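Local atomic coordinates of quinoline 2-oxidoreductase large subunit (Pseudomonas putida, PDB entry 1T3Q), a protein that carries the molybdenum and pterin cytosine dinucleotide cofactor of a molybdenum hydroxylase and probably takes part in oxidising quinoline at carbon 2. Residues Glu5-Leu9 and Pro732-Gly736; Ser461-Thr467 and Val636-His642; Ala546-Val551 and Ile738-Glu743; Ile683-Gln689 and Ala745-Pro750. All coordinates share one frame; numbering follows the deposited sequence.

Contact 1: Glu5-Leu9 and Pro732-Gly736; sequences EVVAL and PLVPG
Val6 and Pro735 bring their CA atoms to 5.4 Å where two irregular loops run past each other without a direct hydrogen bond between them. A water supplies the polar link instead, donating to Val7 O at 2.8 Å and accepting from Gly736 N at 2.9 Å. Val6 lays its two methyls along the second loop. CG1, held anti to the backbone N (chi1 -179°), reaches the peptide link between Val734 and Pro735, while CG2 comes within 3.3 Å of Leu733 O, whose hydrogen bond goes to Tyr630 OH. In this example of loop-on-loop packing, the N-terminal loop ahead of helix 23-27 lies on the loop after strand 722-726, 723 residues further on, joined mainly by apolar contacts. The Pro735 ring is the shared surface. Its CD faces Val6 CG1, and its CB is approached by Val7 CG2 at 3.8 Å and by Leu9 CD2 at 3.9 Å, the Leu9 side chain crossing the ring at about a right angle. Leu9 also lays CD1 against Gly736 CA. Helix 549-576 borders both loops: Glu5 OE2 forms a salt bridge with Arg559 NE, and Pro735 touches Ala554.

Contact 2: Ser461-Thr467 and Val636-His642; sequences SVFNEVT and VLANGGH. Unlike the reference sequence in segment 461-467: Glu465 (reference Asp), Val466 (reference Cys).
Val636 O is gripped twice by Thr467, by its backbone N at 2.9 Å and its OG1 at 2.7 Å, the two donors coming from opposite faces of the carbonyl plane. From here an antiparallel ladder runs to Ser461 and His642, pairing strand 454-467, outermost within this chain in a four-stranded mixed sheet, with strand 636-649 in the cofactor-binding domain. Hydrogen-bonded pairs at Glu465-Ala638, Phe463-Gly640 and Ser461-His642 enclose non-hydrogen-bonded ones. The ladder exemplifies an aromatic ring closing over a glycine on the neighbouring strand. Phe463 has CG between its backbone N and carbonyl carbon (chi1 75°), which swings the ring across the strands until Gly640 N lies 3.4 Å above one face, offset toward the rim. A CB on Gly640 would collide with Phe463 CE1. The His642 ring is almost parallel to that of Phe463 (19°) but slid aside, and its ND1 shares Ser748 OG with Ser461 OG. With an alanine in place of Phe463, the Gly640 peptide would probably lose its cover and the His642 ring its flanking neighbour. Across the other face, with Asn464 and Asn639, Val466 CG1 meets Leu637 CD2 at 3.5 Å.

Contact 3: Ala546-Val551 and Ile738-Glu743; sequences ASRGAV and IKGMGE. With MCN (pterin cytosine dinucleotide), chain N; SMO (dioxosulfidomolybdenum(VI) ion), chain O.
Glu743 runs alongside the hydroxyl of Ser547 to reach the molybdenum site. Its CB and CG pass within 3.5 and 3.4 Å of Ser547 OG, CG also facing the dithiolene sulfur S8' of the pterin. The carboxylate then divides its contacts: OE1 lies 3.0 Å from Ala546 CA, near Ser547 OG, and bonds a glycerol probably from crystallisation, whereas OE2 lies 3.1 Å from the molybdenum ligand OM2 and accepts from Gly372 N. Behind this tip, Glu743 N donates to Ser547 OG (157° at the hydrogen), and Glu465 OE1 is a further partner of that hydroxyl, consistent with a second-shell residue positioning a first-shell one. Ala546 N donates to OM2 from the other segment. The example shows backbone amides holding a diphosphate. Met741 N and Gly742 N both reach the dinucleotide's O2A, the latter at 2.6 Å; Gly549 N and Ala550 N bind its O1B and O1A, respectively, and a CB on Gly549 would strike its O2B. At the cytosine end its N4 donates to Lys739 O at 2.8 Å. The diphosphate thus lies between the N-terminus of helix 549-576 and the loop before helix 744-761, with helix 672-692 touching Met741 and strand 454-467 touching Ser547 and Glu743.

Contact 4: Ile683-Gln689 and Ala745-Pro750; sequences IAQAIGQ and AMISAP
Ala686 enters as a knob among Ala745, Met746, Ala749 and Pro750, where two helical segments cross at -51° with their axes 8.1 Å apart. The packing is an instance of small residues bringing helices close. Among the apolar contacts, Ala686 CB presses on Pro750 CG at 3.5 Å, tighter than usual for two carbons, and Ile683 CG1 lies 4.0 Å from Ala745 CB at one end of the crossing. Pro750 has no amide hydrogen to give to the preceding turn, and its helix is kinked there.

Sulfur contacts form a second group. Bent at chi2 and chi3, the Met746 chain turns back onto helix 672-692, its SD 3.4 Å from Ala686 N and 3.8 Å from Gln685 CB, whose side chain it crosses at about a right angle. CE goes on to Gln689 NE2 at 3.5 Å. Replacing Met746 with an alanine would probably open a gap beside Ala686 and leave the Gln689 amide freer to turn.

The polar ends behave differently. Gln685 OE1 accepts from Arg371 NH1. Gln689, extended from a CG anti to its backbone N (chi1 -177°), sets NE2 against both Met746 CE and Pro750 CG, where this buried nitrogen finds no hydrogen-bond partner in the model.

Phe660 of strand 655-665 touches Ile683 and Ala749, while helix 375-393 meets Gln689 and Pro750 through Thr376. Gln685 also packs on Arg143 of the small subunit, placing helix 672-692 at the subunit interface.

Overall arrangement
One run of chain, 732-750, supplies the second segment of contact 1, then contact 3, then contact 4, passing from a partly buried loop by the cofactor into helix 744-761. Contacts 1 and 4 lie about 31 Å apart between centres, with contact 3 between them, about 15 Å from contact 1 and 17 Å from contact 4. The strand pair of contact 2 lies about 11 Å from contact 3 and 14 Å from contact 4, and touches all three others. Helix 549-576 is shared by contact 3 and the surroundings of contact 1. Segments far apart in sequence, including the N-terminus, thereby converge around the 732-750 run, part of which lines the cofactor pocket.

Contact 1: Glu5-Leu9 and Pro732-Gly736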
loop_
_atom_site.group_PDB
_atom_site.type_symbol
_atom_site.label_atom_id
_atom_site.label_comp_id
_atom_site.label_asym_id
_atom_site.label_seq_id
_atom_site.Cartn_x
_atom_site.Cartn_y
_atom_site.Cartn_z
ATOM N N GLU B 5 -5.619 -10.258 33.980
ATOM C CA GLU B 5 -4.234 -10.616 34.263
ATOM C C GLU B 5 -3.236 -9.466 34.204
ATOM O O GLU B 5 -3.226 -8.680 33.255
ATOM C CB GLU B 5 -3.763 -11.720 33.307
ATOM C CG GLU B 5 -2.397 -12.283 33.679
ATOM C CD GLU B 5 -1.814 -13.207 32.623
ATOM O OE1 GLU B 5 -0.840 -13.921 32.947
ATOM O OE2 GLU B 5 -2.312 -13.215 31.472
ATOM N N VAL B 6 -2.385 -9.392 35.225
ATOM C CA VAL B 6 -1.346 -8.372 35.308
ATOM C C VAL B 6 -0.024 -9.122 35.237
ATOM O O VAL B 6 0.425 -9.689 36.228
ATOM C CB VAL B 6 -1.412 -7.602 36.647
ATOM C CG1 VAL B 6 -0.331 -6.526 36.690
ATOM C CG2 VAL B 6 -2.790 -6.992 36.825
ATOM N N VAL B 7 0.595 -9.140 34.063
ATOM C CA VAL B 7 1.851 -9.855 33.900
ATOM C C VAL B 7 2.977 -9.180 34.662
ATOM O O VAL B 7 2.959 -7.968 34.877
ATOM C CB VAL B 7 2.238 -9.968 32.412
ATOM C CG1 VAL B 7 1.115 -10.667 31.645
ATOM C CG2 VAL B 7 2.506 -8.592 31.835
ATOM N N ALA B 8 3.954 -9.977 35.074
ATOM C CA ALA B 8 5.089 -9.463 35.822
ATOM C C ALA B 8 6.213 -9.093 34.866
ATOM O O ALA B 8 6.416 -9.758 33.854
ATOM C CB ALA B 8 5.573 -10.507 36.812
ATOM N N LEU B 9 6.941 -8.029 35.194
ATOM C CA LEU B 9 8.050 -7.588 34.363
ATOM C C LEU B 9 9.080 -6.838 35.187
ATOM O O LEU B 9 8.763 -6.267 36.228
ATOM C CB LEU B 9 7.540 -6.681 33.228
ATOM C CG LEU B 9 6.848 -5.353 33.580
ATOM C CD1 LEU B 9 7.886 -4.290 33.925
ATOM C CD2 LEU B 9 6.015 -4.876 32.393
ATOM N N PRO B 732 -1.357 -1.613 41.033
ATOM C CA PRO B 732 -1.127 -3.056 41.112
ATOM C C PRO B 732 -1.962 -3.793 40.066
ATOM O O PRO B 732 -1.886 -5.013 39.944
ATOM C CB PRO B 732 -1.559 -3.391 42.538
ATOM C CG PRO B 732 -2.683 -2.428 42.771
ATOM C CD PRO B 732 -2.144 -1.133 42.182
ATOM N N LEU B 733 -2.736 -3.033 39.298
ATOM C CA LEU B 733 -3.620 -3.600 38.283
ATOM C C LEU B 733 -3.104 -3.496 36.851
ATOM O O LEU B 733 -3.769 -3.938 35.916
ATOM C CB LEU B 733 -4.978 -2.908 38.363
ATOM C CG LEU B 733 -5.529 -2.715 39.777
ATOM C CD1 LEU B 733 -6.894 -2.057 39.690
ATOM C CD2 LEU B 733 -5.630 -4.066 40.483
ATOM N N VAL B 734 -1.922 -2.916 36.683
ATOM C CA VAL B 734 -1.346 -2.735 35.356
ATOM C C VAL B 734 0.122 -3.158 35.385
ATOM O O VAL B 734 0.833 -2.855 36.341
ATOM C CB VAL B 734 -1.436 -1.246 34.943
ATOM C CG1 VAL B 734 -0.993 -1.066 33.501
ATOM C CG2 VAL B 734 -2.865 -0.733 35.142
ATOM N N PRO B 735 0.590 -3.881 34.354
ATOM C CA PRO B 735 2.000 -4.277 34.389
ATOM C C PRO B 735 2.923 -3.072 34.524
ATOM O O PRO B 735 2.665 -2.012 33.959
ATOM C CB PRO B 735 2.199 -5.045 33.072
ATOM C CG PRO B 735 0.955 -4.776 32.261
ATOM C CD PRO B 735 -0.131 -4.573 33.274
ATOM N N GLY B 736 3.987 -3.237 35.303
ATOM C CA GLY B 736 4.930 -2.155 35.506
ATOM C C GLY B 736 4.413 -1.046 36.404
ATOM O O GLY B 736 5.134 -0.091 36.672
HETATM O O HOH W 1 4.013 -5.888 36.402
#

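Contact 2: Ser461-Thr467 and Val636-His642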
loop_
_atom_site.group_PDB
_atom_site.type_symbol
_atom_site.label_atom_id
_atom_site.label_comp_id
_atom_site.label_asym_id
_atom_site.label_seq_id
_atom_site.Cartn_x
_atom_site.Cartn_y
_atom_site.Cartn_z
ATOM N N SER B 461 -5.309 23.901 41.748
ATOM C CA SER B 461 -6.203 22.836 41.318
ATOM C C SER B 461 -5.577 21.482 41.618
ATOM O O SER B 461 -4.487 21.175 41.138
ATOM C CB SER B 461 -6.486 22.942 39.817
ATOM O OG SER B 461 -7.254 21.835 39.379
ATOM N N VAL B 462 -6.268 20.682 42.426
ATOM C CA VAL B 462 -5.804 19.347 42.781
ATOM C C VAL B 462 -6.813 18.370 42.191
ATOM O O VAL B 462 -8.023 18.572 42.316
ATOM C CB VAL B 462 -5.728 19.178 44.310
ATOM C CG1 VAL B 462 -5.296 17.761 44.657
ATOM C CG2 VAL B 462 -4.742 20.198 44.889
ATOM N N PHE B 463 -6.324 17.312 41.555
ATOM C CA PHE B 463 -7.221 16.358 40.918
ATOM C C PHE B 463 -6.812 14.896 41.030
ATOM O O PHE B 463 -5.710 14.556 41.465
ATOM C CB PHE B 463 -7.318 16.667 39.418
ATOM C CG PHE B 463 -6.096 16.239 38.639
ATOM C CD1 PHE B 463 -4.933 17.005 38.664
ATOM C CD2 PHE B 463 -6.078 15.020 37.966
ATOM C CE1 PHE B 463 -3.769 16.560 38.039
ATOM C CE2 PHE B 463 -4.919 14.564 37.339
ATOM C CZ PHE B 463 -3.758 15.339 37.378
ATOM N N ASN B 464 -7.742 14.039 40.622
ATOM C CA ASN B 464 -7.516 12.608 40.521
ATOM C C ASN B 464 -8.186 12.370 39.166
ATOM O O ASN B 464 -8.943 13.228 38.702
ATOM C CB ASN B 464 -8.144 11.827 41.695
ATOM C CG ASN B 464 -9.637 11.628 41.570
ATOM O OD1 ASN B 464 -10.321 12.332 40.832
ATOM N ND2 ASN B 464 -10.156 10.663 42.323
ATOM N N GLU B 465 -7.900 11.251 38.516
ATOM C CA GLU B 465 -8.443 11.007 37.188
ATOM C C GLU B 465 -8.563 9.520 36.883
ATOM O O GLU B 465 -7.670 8.741 37.221
ATOM C CB GLU B 465 -7.505 11.674 36.164
ATOM C CG GLU B 465 -7.652 11.233 34.720
ATOM C CD GLU B 465 -6.489 11.709 33.840
ATOM O OE1 GLU B 465 -6.574 11.553 32.606
ATOM O OE2 GLU B 465 -5.486 12.227 34.380
ATOM N N VAL B 466 -9.662 9.121 36.247
ATOM C CA VAL B 466 -9.823 7.719 35.883
ATOM C C VAL B 466 -9.034 7.484 34.599
ATOM O O VAL B 466 -9.212 8.205 33.614
ATOM C CB VAL B 466 -11.317 7.346 35.658
ATOM C CG1 VAL B 466 -12.085 7.488 36.970
ATOM C CG2 VAL B 466 -11.930 8.223 34.579
ATOM N N THR B 467 -8.144 6.493 34.618
ATOM C CA THR B 467 -7.329 6.172 33.446
ATOM C C THR B 467 -7.457 4.694 33.098
ATOM O O THR B 467 -8.117 3.940 33.817
ATOM C CB THR B 467 -5.832 6.501 33.682
ATOM O OG1 THR B 467 -5.277 5.594 34.643
ATOM C CG2 THR B 467 -5.678 7.918 34.194
ATOM N N VAL B 636 -8.307 2.699 37.667
ATOM C CA VAL B 636 -6.874 2.960 37.778
ATOM C C VAL B 636 -6.809 4.485 37.846
ATOM O O VAL B 636 -6.751 5.166 36.823
ATOM C CB VAL B 636 -6.096 2.441 36.553
ATOM C CG1 VAL B 636 -4.610 2.808 36.677
ATOM C CG2 VAL B 636 -6.241 0.921 36.454
ATOM N N LEU B 637 -6.838 5.009 39.066
ATOM C CA LEU B 637 -6.836 6.447 39.297
ATOM C C LEU B 637 -5.466 7.105 39.375
ATOM O O LEU B 637 -4.641 6.729 40.198
ATOM C CB LEU B 637 -7.580 6.761 40.591
ATOM C CG LEU B 637 -8.984 6.172 40.734
ATOM C CD1 LEU B 637 -9.565 6.551 42.082
ATOM C CD2 LEU B 637 -9.864 6.669 39.598
ATOM N N ALA B 638 -5.236 8.092 38.513
ATOM C CA ALA B 638 -3.982 8.841 38.533
ATOM C C ALA B 638 -4.329 10.123 39.277
ATOM O O ALA B 638 -5.505 10.394 39.525
ATOM C CB ALA B 638 -3.526 9.156 37.116
ATOM N N ASN B 639 -3.330 10.922 39.639
ATOM C CA ASN B 639 -3.624 12.159 40.351
ATOM C C ASN B 639 -2.511 13.175 40.185
ATOM O O ASN B 639 -1.438 12.859 39.674
ATOM C CB ASN B 639 -3.852 11.873 41.847
ATOM C CG ASN B 639 -2.573 11.489 42.570
ATOM O OD1 ASN B 639 -1.860 12.346 43.097
ATOM N ND2 ASN B 639 -2.267 10.203 42.582
ATOM N N GLY B 640 -2.780 14.400 40.611
ATOM C CA GLY B 640 -1.783 15.441 40.507
ATOM C C GLY B 640 -2.356 16.779 40.901
ATOM O O GLY B 640 -3.428 16.861 41.507
ATOM N N GLY B 641 -1.636 17.835 40.555
ATOM C CA GLY B 641 -2.090 19.168 40.878
ATOM C C GLY B 641 -1.435 20.181 39.967
ATOM O O GLY B 641 -0.397 19.908 39.366
ATOM N N HIS B 642 -2.060 21.346 39.852
ATOM C CA HIS B 642 -1.538 22.421 39.028
ATOM C C HIS B 642 -1.749 23.729 39.755
ATOM O O HIS B 642 -2.714 23.889 40.502
ATOM C CB HIS B 642 -2.265 22.500 37.682
ATOM C CG HIS B 642 -2.163 21.256 36.860
ATOM N ND1 HIS B 642 -3.044 20.206 36.988
ATOM C CD2 HIS B 642 -1.265 20.882 35.918
ATOM C CE1 HIS B 642 -2.692 19.235 36.162
ATOM N NE2 HIS B 642 -1.614 19.621 35.501
HETATM O O HOH W 2 -10.204 4.165 35.775
#

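Contact 3: Ala546-Val551 and Ile738-Glu743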
loop_
_atom_site.group_PDB
_atom_site.type_symbol
_atom_site.label_atom_id
_atom_site.label_comp_id
_atom_site.label_asym_id
_atom_site.label_seq_id
_atom_site.Cartn_x
_atom_site.Cartn_y
_atom_site.Cartn_z
ATOM N N ALA B 546 -9.572 8.486 26.576
ATOM C CA ALA B 546 -9.705 8.418 28.026
ATOM C C ALA B 546 -8.418 8.025 28.762
ATOM O O ALA B 546 -8.466 7.276 29.744
ATOM C CB ALA B 546 -10.824 7.446 28.388
ATOM N N SER B 547 -7.279 8.529 28.296
ATOM C CA SER B 547 -5.984 8.235 28.920
ATOM C C SER B 547 -5.838 6.742 29.198
ATOM O O SER B 547 -5.524 6.341 30.327
ATOM C CB SER B 547 -5.852 9.002 30.238
ATOM O OG SER B 547 -6.082 10.389 30.059
ATOM N N ARG B 548 -6.038 5.923 28.168
ATOM C CA ARG B 548 -5.984 4.473 28.319
ATOM C C ARG B 548 -4.881 3.757 27.551
ATOM O O ARG B 548 -4.630 2.583 27.795
ATOM C CB ARG B 548 -7.318 3.873 27.881
ATOM C CG ARG B 548 -7.486 3.835 26.357
ATOM C CD ARG B 548 -8.954 3.706 25.957
ATOM N NE ARG B 548 -9.567 2.501 26.500
ATOM C CZ ARG B 548 -9.541 1.310 25.911
ATOM N NH1 ARG B 548 -8.937 1.150 24.740
ATOM N NH2 ARG B 548 -10.115 0.270 26.503
ATOM N N GLY B 549 -4.242 4.451 26.615
ATOM C CA GLY B 549 -3.209 3.834 25.807
ATOM C C GLY B 549 -2.090 3.131 26.549
ATOM O O GLY B 549 -1.831 1.952 26.310
ATOM N N ALA B 550 -1.410 3.857 27.430
ATOM C CA ALA B 550 -0.307 3.287 28.201
ATOM C C ALA B 550 -0.769 2.083 29.018
ATOM O O ALA B 550 -0.119 1.044 29.020
ATOM C CB ALA B 550 0.286 4.347 29.122
ATOM N N VAL B 551 -1.900 2.229 29.699
ATOM C CA VAL B 551 -2.440 1.153 30.526
ATOM C C VAL B 551 -2.904 -0.048 29.716
ATOM O O VAL B 551 -2.450 -1.168 29.943
ATOM C CB VAL B 551 -3.617 1.657 31.392
ATOM C CG1 VAL B 551 -4.327 0.477 32.056
ATOM C CG2 VAL B 551 -3.097 2.624 32.449
ATOM N N ILE B 738 2.088 1.002 35.682
ATOM C CA ILE B 738 1.683 2.096 34.801
ATOM C C ILE B 738 0.243 2.602 34.950
ATOM O O ILE B 738 -0.692 1.810 35.044
ATOM C CB ILE B 738 1.882 1.667 33.325
ATOM C CG1 ILE B 738 3.376 1.477 33.036
ATOM C CG2 ILE B 738 1.249 2.690 32.376
ATOM C CD1 ILE B 738 3.661 0.646 31.795
ATOM N N LYS B 739 0.083 3.927 34.972
ATOM C CA LYS B 739 -1.230 4.574 35.017
ATOM C C LYS B 739 -1.258 5.580 33.858
ATOM O O LYS B 739 -0.205 5.936 33.324
ATOM C CB LYS B 739 -1.444 5.321 36.330
ATOM C CG LYS B 739 -1.556 4.432 37.554
ATOM C CD LYS B 739 -1.947 5.254 38.767
ATOM C CE LYS B 739 -2.085 4.382 40.010
ATOM N NZ LYS B 739 -2.499 5.189 41.181
ATOM N N GLY B 740 -2.446 6.046 33.476
ATOM C CA GLY B 740 -2.541 7.002 32.379
ATOM C C GLY B 740 -2.423 8.455 32.821
ATOM O O GLY B 740 -2.378 8.737 34.017
ATOM N N MET B 741 -2.370 9.384 31.865
ATOM C CA MET B 741 -2.266 10.809 32.196
ATOM C C MET B 741 -2.493 11.752 31.013
ATOM O O MET B 741 -2.500 12.969 31.177
ATOM C CB MET B 741 -0.901 11.115 32.849
ATOM C CG MET B 741 0.342 10.750 32.025
ATOM S SD MET B 741 0.630 11.772 30.554
ATOM C CE MET B 741 0.686 13.397 31.263
ATOM N N GLY B 742 -2.697 11.190 29.830
ATOM C CA GLY B 742 -2.908 12.010 28.645
ATOM C C GLY B 742 -3.808 13.226 28.811
ATOM O O GLY B 742 -3.487 14.312 28.331
ATOM N N GLU B 743 -4.934 13.059 29.495
ATOM C CA GLU B 743 -5.878 14.154 29.688
ATOM C C GLU B 743 -5.674 14.995 30.933
ATOM O O GLU B 743 -6.288 16.053 31.064
ATOM C CB GLU B 743 -7.301 13.605 29.744
ATOM C CG GLU B 743 -7.766 12.897 28.498
ATOM C CD GLU B 743 -9.057 12.154 28.748
ATOM O OE1 GLU B 743 -8.998 11.062 29.353
ATOM O OE2 GLU B 743 -10.128 12.672 28.369
HETATM N N1 MCN N . 2.810 7.708 29.082
HETATM C C2 MCN N . 4.007 7.210 29.693
HETATM N N3 MCN N . 3.802 6.714 30.972
HETATM C C4 MCN N . 2.597 6.674 31.665
HETATM C C5 MCN N . 1.406 7.210 30.994
HETATM C C6 MCN N . 1.514 7.714 29.720
HETATM O O2 MCN N . 5.072 7.265 29.120
HETATM N N4 MCN N . 2.519 6.172 32.879
HETATM C "C1'" MCN N . 2.992 8.242 27.613
HETATM C C2D MCN N . 2.571 7.147 26.530
HETATM O "O2'" MCN N . 3.424 7.268 25.337
HETATM C "C3'" MCN N . 1.104 7.438 26.296
HETATM C C4D MCN N . 0.995 8.943 26.370
HETATM O O4D MCN N . 2.129 9.367 27.280
HETATM O "O3'" MCN N . 0.701 6.929 24.976
HETATM C "C5'" MCN N . -0.408 9.499 26.746
HETATM O "O5'" MCN N . -0.781 8.816 27.917
HETATM P PA MCN N . -2.114 7.989 28.094
HETATM O O1A MCN N . -1.703 6.551 28.157
HETATM O O2A MCN N . -2.821 8.667 29.256
HETATM O O3A MCN N . -3.204 8.211 26.905
HETATM P PB MCN N . -3.254 7.654 25.405
HETATM O O1B MCN N . -4.483 6.812 25.296
HETATM O O2B MCN N . -1.948 7.030 25.009
HETATM O O3B MCN N . -3.409 8.985 24.522
HETATM C C10 MCN N . -4.665 9.591 24.346
HETATM C "C9'" MCN N . -4.648 10.816 25.201
HETATM C "C8'" MCN N . -6.004 11.506 24.924
HETATM S "S8'" MCN N . -7.450 10.565 25.391
HETATM C "C7'" MCN N . -6.176 12.725 24.407
HETATM S "S7'" MCN N . -7.752 13.498 24.076
HETATM C "C6'" MCN N . -4.898 13.523 23.979
HETATM C C7 MCN N . -3.703 13.093 24.788
HETATM O "O9'" MCN N . -3.520 11.688 24.726
HETATM N "N5'" MCN N . -4.825 13.387 22.466
HETATM C C4A MCN N . -3.485 13.755 22.050
HETATM N "N8'" MCN N . -2.455 13.746 24.267
HETATM C C4B MCN N . -2.359 13.981 22.864
HETATM N "N1'" MCN N . -1.063 14.338 22.413
HETATM C "C2'" MCN N . -0.942 14.465 21.071
HETATM N "N2'" MCN N . 0.271 14.818 20.593
HETATM N "N3'" MCN N . -1.981 14.234 20.192
HETATM C "C4'" MCN N . -3.321 13.853 20.574
HETATM O "O4'" MCN N . -4.175 13.668 19.741
HETATM S S SMO O . -10.928 13.238 24.584
HETATM MO MO SMO O . -9.394 11.752 24.563
HETATM O OM2 SMO O . -10.519 11.079 25.707
HETATM O OM1 SMO O . -9.641 11.053 23.041
#

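Contact 4: Ile683-Gln689 and Ala745-Pro750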
loop_
_atom_site.group_PDB
_atom_site.type_symbol
_atom_site.label_atom_id
_atom_site.label_comp_id
_atom_site.label_asym_id
_atom_site.label_seq_id
_atom_site.Cartn_x
_atom_site.Cartn_y
_atom_site.Cartn_z
ATOM N N ILE B 683 -1.440 21.700 29.195
ATOM C CA ILE B 683 -1.470 23.001 29.852
ATOM C C ILE B 683 -1.721 24.129 28.851
ATOM O O ILE B 683 -2.449 25.078 29.149
ATOM C CB ILE B 683 -0.150 23.272 30.631
ATOM C CG1 ILE B 683 -0.122 22.409 31.901
ATOM C CG2 ILE B 683 -0.049 24.766 30.999
ATOM C CD1 ILE B 683 1.204 22.430 32.658
ATOM N N ALA B 684 -1.125 24.031 27.667
ATOM C CA ALA B 684 -1.326 25.060 26.651
ATOM C C ALA B 684 -2.799 25.086 26.225
ATOM O O ALA B 684 -3.407 26.152 26.115
ATOM C CB ALA B 684 -0.425 24.802 25.442
ATOM N N GLN B 685 -3.374 23.914 25.990
ATOM C CA GLN B 685 -4.778 23.854 25.592
ATOM C C GLN B 685 -5.671 24.407 26.697
ATOM O O GLN B 685 -6.706 25.017 26.417
ATOM C CB GLN B 685 -5.181 22.417 25.237
ATOM C CG GLN B 685 -4.626 21.957 23.889
ATOM C CD GLN B 685 -4.918 20.500 23.590
ATOM O OE1 GLN B 685 -4.777 19.645 24.457
ATOM N NE2 GLN B 685 -5.308 20.209 22.352
ATOM N N ALA B 686 -5.259 24.206 27.950
ATOM C CA ALA B 686 -6.002 24.694 29.113
ATOM C C ALA B 686 -6.008 26.220 29.136
ATOM O O ALA B 686 -7.018 26.849 29.453
ATOM C CB ALA B 686 -5.372 24.154 30.404
ATOM N N ILE B 687 -4.866 26.816 28.815
ATOM C CA ILE B 687 -4.761 28.264 28.772
ATOM C C ILE B 687 -5.643 28.760 27.625
ATOM O O ILE B 687 -6.280 29.814 27.717
ATOM C CB ILE B 687 -3.296 28.687 28.544
ATOM C CG1 ILE B 687 -2.500 28.430 29.826
ATOM C CG2 ILE B 687 -3.222 30.152 28.117
ATOM C CD1 ILE B 687 -0.984 28.498 29.642
ATOM N N GLY B 688 -5.682 27.982 26.551
ATOM C CA GLY B 688 -6.509 28.345 25.414
ATOM C C GLY B 688 -7.971 28.374 25.834
ATOM O O GLY B 688 -8.652 29.386 25.673
ATOM N N GLN B 689 -8.454 27.274 26.402
ATOM C CA GLN B 689 -9.856 27.207 26.829
ATOM C C GLN B 689 -10.242 28.291 27.830
ATOM O O GLN B 689 -11.316 28.889 27.728
ATOM C CB GLN B 689 -10.182 25.847 27.460
ATOM C CG GLN B 689 -11.664 25.729 27.856
ATOM C CD GLN B 689 -11.966 24.561 28.779
ATOM O OE1 GLN B 689 -13.133 24.243 29.033
ATOM N NE2 GLN B 689 -10.920 23.926 29.299
ATOM N N ALA B 745 -3.739 17.354 32.319
ATOM C CA ALA B 745 -3.647 18.806 32.307
ATOM C C ALA B 745 -4.918 19.512 31.840
ATOM O O ALA B 745 -5.200 20.621 32.282
ATOM C CB ALA B 745 -2.457 19.248 31.454
ATOM N N MET B 746 -5.677 18.892 30.942
ATOM C CA MET B 746 -6.903 19.528 30.460
ATOM C C MET B 746 -8.068 19.311 31.412
ATOM O O MET B 746 -9.146 19.884 31.243
ATOM C CB MET B 746 -7.265 19.041 29.053
ATOM C CG MET B 746 -6.813 20.006 27.948
ATOM S SD MET B 746 -7.483 21.691 28.154
ATOM C CE MET B 746 -9.192 21.421 27.636
ATOM N N ILE B 747 -7.855 18.476 32.418
ATOM C CA ILE B 747 -8.894 18.253 33.410
ATOM C C ILE B 747 -8.684 19.297 34.500
ATOM O O ILE B 747 -9.612 19.989 34.905
ATOM C CB ILE B 747 -8.774 16.856 34.074
ATOM C CG1 ILE B 747 -9.148 15.758 33.077
ATOM C CG2 ILE B 747 -9.657 16.787 35.318
ATOM C CD1 ILE B 747 -8.909 14.362 33.607
ATOM N N SER B 748 -7.431 19.423 34.927
ATOM C CA SER B 748 -7.049 20.305 36.024
ATOM C C SER B 748 -6.458 21.688 35.730
ATOM O O SER B 748 -6.806 22.656 36.398
ATOM C CB SER B 748 -6.093 19.528 36.938
ATOM O OG SER B 748 -5.560 20.335 37.970
ATOM N N ALA B 749 -5.560 21.797 34.757
ATOM C CA ALA B 749 -4.965 23.102 34.474
ATOM C C ALA B 749 -5.988 24.217 34.201
ATOM O O ALA B 749 -5.779 25.361 34.596
ATOM C CB ALA B 749 -3.970 22.993 33.311
ATOM N N PRO B 750 -7.108 23.910 33.528
ATOM C CA PRO B 750 -8.045 25.013 33.299
ATOM C C PRO B 750 -8.545 25.589 34.623
ATOM O O PRO B 750 -8.752 26.796 34.755
ATOM C CB PRO B 750 -9.167 24.357 32.497
ATOM C CG PRO B 750 -8.454 23.244 31.759
ATOM C CD PRO B 750 -7.552 22.686 32.838
#